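Transketolase (Campylobacter jejuni, PDB 3L84) is a transketolase, a dimeric enzyme of the thiamine diphosphate-dependent family, each chain combining two cofactor-binding-type domains with a C-terminal domain. Local coordinates at residues A272-N277 and H281-S286. Numbering follows the deposited sequence.
Sequences AGFDPN and HIPQAS
The surface loop that joins helix 262-272 to helix 284-291 bends back on itself, and F274 on its outgoing side meets H281 and P283 on its return. The contact is small, made by van der Waals contact alone, burying 111 Å² in all. F274 CZ lies 3.8 Å from P283 CG, and the two side chains cross at about a right angle. On its CD2 side the phenyl ring reaches the imidazole edge of H281, where F274 CD2 and H281 CD2 are 4.2 Å apart. CG of F274 stands anti to its own carbonyl carbon (chi1 -84°), which carries the ring over to the returning chain; the F274 ring also packs edge-to-face with F15 of helix 3-24 and touches K269. A flat apolar ring suits this spot between helices, while P283 stands at the N-cap position, its ring fixing phi just ahead of helix 284-291, and also rests on T12. G273 follows helix 262-272 as the positive-phi residue of a Schellman motif; its phi (81°) would press a beta carbon against the preceding carbonyl, hence glycine. After F274, D275 turns the chain: its OD1 accepts from N277 N at 2.8 Å, met from above the carboxylate plane. Schellman motif, Asx turn and a proline at the N-cap position together shape a loop connecting two helices, closed by the packing of F274 on P283 and H281.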
loop_
_atom_site.group_PDB
_atom_site.type_symbol
_atom_site.label_atom_id
_atom_site.label_comp_id
_atom_site.label_asym_id
_atom_site.label_seq_id
_atom_site.Cartn_x
_atom_site.Cartn_y
_atom_site.Cartn_z
ATOM N N ALA A 272 -9.005 -33.559 28.014
ATOM C CA ALA A 272 -10.297 -32.859 28.083
ATOM C C ALA A 272 -11.519 -33.743 28.307
ATOM O O ALA A 272 -12.649 -33.234 28.350
ATOM C CB ALA A 272 -10.499 -32.107 26.785
ATOM N N GLY A 273 -11.321 -35.050 28.416
ATOM C CA GLY A 273 -12.438 -35.963 28.614
ATOM C C GLY A 273 -13.198 -36.323 27.350
ATOM O O GLY A 273 -14.310 -36.857 27.437
ATOM N N PHE A 274 -12.610 -36.042 26.183
ATOM C CA PHE A 274 -13.205 -36.392 24.892
ATOM C C PHE A 274 -12.627 -37.719 24.428
ATOM O O PHE A 274 -11.500 -38.059 24.785
ATOM C CB PHE A 274 -12.879 -35.315 23.853
ATOM C CG PHE A 274 -13.804 -34.131 23.858
ATOM C CD1 PHE A 274 -13.952 -33.322 24.972
ATOM C CD2 PHE A 274 -14.507 -33.809 22.708
ATOM C CE1 PHE A 274 -14.798 -32.208 24.935
ATOM C CE2 PHE A 274 -15.349 -32.693 22.656
ATOM C CZ PHE A 274 -15.496 -31.901 23.776
ATOM N N ASP A 275 -13.394 -38.485 23.664
ATOM C CA ASP A 275 -12.907 -39.750 23.113
ATOM C C ASP A 275 -11.856 -39.424 22.045
ATOM O O ASP A 275 -12.164 -38.800 21.032
ATOM C CB ASP A 275 -14.063 -40.526 22.482
ATOM C CG ASP A 275 -13.653 -41.903 21.945
ATOM O OD1 ASP A 275 -12.442 -42.183 21.773
ATOM O OD2 ASP A 275 -14.575 -42.735 21.738
ATOM N N PRO A 276 -10.612 -39.877 22.240
ATOM C CA PRO A 276 -9.559 -39.569 21.270
ATOM C C PRO A 276 -9.718 -40.258 19.920
ATOM O O PRO A 276 -9.038 -39.873 18.964
ATOM C CB PRO A 276 -8.296 -40.071 21.967
ATOM C CG PRO A 276 -8.755 -41.114 22.835
ATOM C CD PRO A 276 -10.102 -40.700 23.348
ATOM N N ASN A 277 -10.602 -41.244 19.812
ATOM C CA ASN A 277 -10.662 -42.010 18.571
ATOM C C ASN A 277 -11.838 -41.614 17.699
ATOM O O ASN A 277 -12.191 -42.334 16.764
ATOM C CB ASN A 277 -10.658 -43.507 18.838
ATOM C CG ASN A 277 -9.317 -44.003 19.350
ATOM O OD1 ASN A 277 -8.264 -43.496 18.973
ATOM N ND2 ASN A 277 -9.357 -44.982 20.214
ATOM N N HIS A 281 -16.682 -34.373 16.702
ATOM C CA HIS A 281 -17.651 -34.738 17.715
ATOM C C HIS A 281 -18.219 -33.502 18.385
ATOM O O HIS A 281 -17.484 -32.613 18.809
ATOM C CB HIS A 281 -16.984 -35.601 18.789
ATOM C CG HIS A 281 -17.931 -36.019 19.870
ATOM N ND1 HIS A 281 -19.020 -36.818 19.620
ATOM C CD2 HIS A 281 -17.992 -35.689 21.182
ATOM C CE1 HIS A 281 -19.701 -36.987 20.742
ATOM N NE2 HIS A 281 -19.086 -36.330 21.708
ATOM N N ILE A 282 -19.536 -33.471 18.528
ATOM C CA ILE A 282 -20.227 -32.407 19.251
ATOM C C ILE A 282 -21.030 -33.039 20.395
ATOM O O ILE A 282 -22.052 -33.706 20.159
ATOM C CB ILE A 282 -21.141 -31.596 18.309
ATOM C CG1 ILE A 282 -20.340 -31.072 17.104
ATOM C CG2 ILE A 282 -21.842 -30.487 19.127
ATOM C CD1 ILE A 282 -21.156 -30.412 15.985
ATOM N N PRO A 283 -20.562 -32.881 21.647
ATOM C CA PRO A 283 -21.327 -33.454 22.766
ATOM C C PRO A 283 -22.703 -32.843 22.904
ATOM O O PRO A 283 -22.904 -31.681 22.526
ATOM C CB PRO A 283 -20.483 -33.119 24.002
ATOM C CG PRO A 283 -19.197 -32.656 23.511
ATOM C CD PRO A 283 -19.352 -32.192 22.113
ATOM N N GLN A 284 -23.645 -33.605 23.436
ATOM C CA GLN A 284 -25.029 -33.121 23.596
ATOM C C GLN A 284 -25.225 -31.799 24.310
ATOM O O GLN A 284 -25.950 -30.953 23.806
ATOM C CB GLN A 284 -25.885 -34.178 24.315
ATOM C CG GLN A 284 -26.429 -35.220 23.394
ATOM C CD GLN A 284 -27.431 -34.666 22.403
ATOM O OE1 GLN A 284 -27.203 -34.707 21.196
ATOM N NE2 GLN A 284 -28.530 -34.123 22.895
ATOM N N ALA A 285 -24.652 -31.608 25.491
ATOM C CA ALA A 285 -24.913 -30.381 26.255
ATOM C C ALA A 285 -24.466 -29.169 25.461
ATOM O O ALA A 285 -25.180 -28.162 25.396
ATOM C CB ALA A 285 -24.226 -30.419 27.655
ATOM N N SER A 286 -23.296 -29.268 24.832
ATOM C CA SER A 286 -22.757 -28.188 24.024
ATOM C C SER A 286 -23.594 -27.996 22.773
ATOM O O SER A 286 -23.859 -26.865 22.384
ATOM C CB SER A 286 -21.293 -28.451 23.656
ATOM O OG SER A 286 -20.472 -28.261 24.807
#